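Local coordinates for protein acyl-CoA dehydrogenase (Geobacillus kaustophilus, PDB 2PG0) that is a flavoprotein of the acyl-CoA dehydrogenase family that uses FAD and probably introduces an alpha-beta double bond into acyl chains, at residues G164-L169 and A212-E217. Sequence-based numbering, arbitrary orientation.
Sequences GIHADL and AQDTAE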
# COMPACT_ATOMS: atom_id res chain seq x y z
N GLY A 164 5.28 -35.00 8.70
CA GLY A 164 6.04 -35.91 7.84
C GLY A 164 6.82 -37.01 8.55
O GLY A 164 7.00 -38.09 7.99
N ILE A 165 7.28 -36.74 9.77
CA ILE A 165 7.99 -37.74 10.57
C ILE A 165 7.02 -38.59 11.41
O ILE A 165 7.12 -39.81 11.41
CB ILE A 165 9.10 -37.10 11.46
CG1 ILE A 165 10.11 -36.33 10.59
CG2 ILE A 165 9.81 -38.17 12.33
CD1 ILE A 165 10.73 -37.13 9.44
N HIS A 166 6.09 -37.94 12.11
CA HIS A 166 5.18 -38.66 13.01
C HIS A 166 4.12 -39.51 12.32
O HIS A 166 3.67 -40.51 12.87
CB HIS A 166 4.47 -37.69 13.98
CG HIS A 166 5.28 -37.32 15.18
ND1 HIS A 166 6.19 -38.17 15.76
CD2 HIS A 166 5.28 -36.18 15.92
CE1 HIS A 166 6.75 -37.56 16.80
NE2 HIS A 166 6.20 -36.36 16.93
N ALA A 167 3.70 -39.10 11.12
CA ALA A 167 2.52 -39.69 10.48
C ALA A 167 2.63 -41.20 10.28
O ALA A 167 3.62 -41.71 9.76
CB ALA A 167 2.22 -38.99 9.15
N ASP A 168 1.58 -41.89 10.72
CA ASP A 168 1.46 -43.35 10.61
C ASP A 168 0.55 -43.73 9.46
O ASP A 168 0.60 -44.87 8.96
CB ASP A 168 0.89 -43.91 11.91
CG ASP A 168 1.64 -43.41 13.13
OD1 ASP A 168 2.79 -43.84 13.33
OD2 ASP A 168 1.06 -42.59 13.89
N LEU A 169 -0.31 -42.80 9.06
CA LEU A 169 -1.23 -42.95 7.94
C LEU A 169 -1.05 -41.73 7.04
O LEU A 169 -1.25 -40.60 7.49
CB LEU A 169 -2.68 -42.98 8.42
CG LEU A 169 -3.25 -44.18 9.18
CD1 LEU A 169 -4.75 -43.97 9.33
CD2 LEU A 169 -2.97 -45.50 8.46
N ALA A 212 9.01 -26.35 15.36
CA ALA A 212 8.58 -27.58 16.04
C ALA A 212 7.67 -28.48 15.20
O ALA A 212 7.27 -29.55 15.66
CB ALA A 212 7.93 -27.25 17.40
N GLN A 213 7.34 -28.06 13.98
CA GLN A 213 6.57 -28.89 13.06
C GLN A 213 7.52 -29.78 12.27
O GLN A 213 8.48 -29.29 11.67
CB GLN A 213 5.74 -28.02 12.10
CG GLN A 213 4.29 -28.48 11.93
CD GLN A 213 4.16 -29.95 11.59
OE1 GLN A 213 4.68 -30.42 10.57
NE2 GLN A 213 3.46 -30.69 12.44
N ASP A 214 7.25 -31.09 12.27
CA ASP A 214 8.12 -32.07 11.61
C ASP A 214 7.80 -32.20 10.12
O ASP A 214 7.25 -33.21 9.67
CB ASP A 214 8.05 -33.44 12.30
CG ASP A 214 6.62 -33.95 12.47
OD1 ASP A 214 5.78 -33.24 13.05
OD2 ASP A 214 6.34 -35.08 12.00
N THR A 215 8.16 -31.18 9.36
CA THR A 215 7.94 -31.18 7.91
C THR A 215 9.02 -31.99 7.24
O THR A 215 10.20 -31.84 7.57
CB THR A 215 7.98 -29.75 7.34
OG1 THR A 215 7.34 -28.84 8.25
CG2 THR A 215 7.27 -29.70 5.99
N ALA A 216 8.63 -32.86 6.32
CA ALA A 216 9.58 -33.75 5.65
C ALA A 216 9.14 -34.15 4.25
O ALA A 216 7.97 -34.05 3.89
CB ALA A 216 9.85 -35.00 6.51
N GLU A 217 10.11 -34.62 3.47
CA GLU A 217 9.82 -35.22 2.17
C GLU A 217 9.54 -36.70 2.37
O GLU A 217 10.04 -37.32 3.32
CB GLU A 217 11.00 -35.04 1.21
CG GLU A 217 11.30 -33.58 0.86
CD GLU A 217 12.23 -33.46 -0.33
OE1 GLU A 217 13.44 -33.77 -0.19
OE2 GLU A 217 11.75 -33.06 -1.41
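Residues 164-166 form a short turn of helical shape that lies against the end of 212-217 leading into strand 216-220; D214 is the centre of an inverse gamma turn, and the CA atoms of G164 and A216 are 4.7 Å apart. The D214 carboxylate carries the contact. Its CG is tucked between the backbone N and C, which turns OD2 onto two successive amides of the turn. I165 N donates to the anti lone pair of D214 OD2 at 2.9 Å, a bent bond with an N-H...O angle of 134°. H166 N reaches the same oxygen, D214 OD2, also at 2.9 Å but nearly straight (164°), coming from above the carboxylate plane. The backbone adds a weak bond of 2.8 Å from G164 N to D214 O, so one aspartate receives three consecutive N-H groups. Within the beta-rich middle domain of the acyl-CoA dehydrogenase fold, this ties the loop between strands 151-161 and 169-175 to the start of strand 216-220. FAD is bound nearby, and T162, just upstream of the turn, is an FAD-binding residue. G164 is buried against D214 and A216, its CA 4.1 Å from A216 CB, so the two backbones come close. I165 crosses D214 obliquely, its CG1 3.9 Å from D214 CB, while its tip CD1 packs on A216 CB at 3.7 Å. The H166 ring is tilted 60° from the carboxylate plane, and its NE2 bonds instead to the carbonyl oxygen of I42. R201 hydrogen-bonds to the carbonyl oxygens of G164 and A167, and R194 to that of I165.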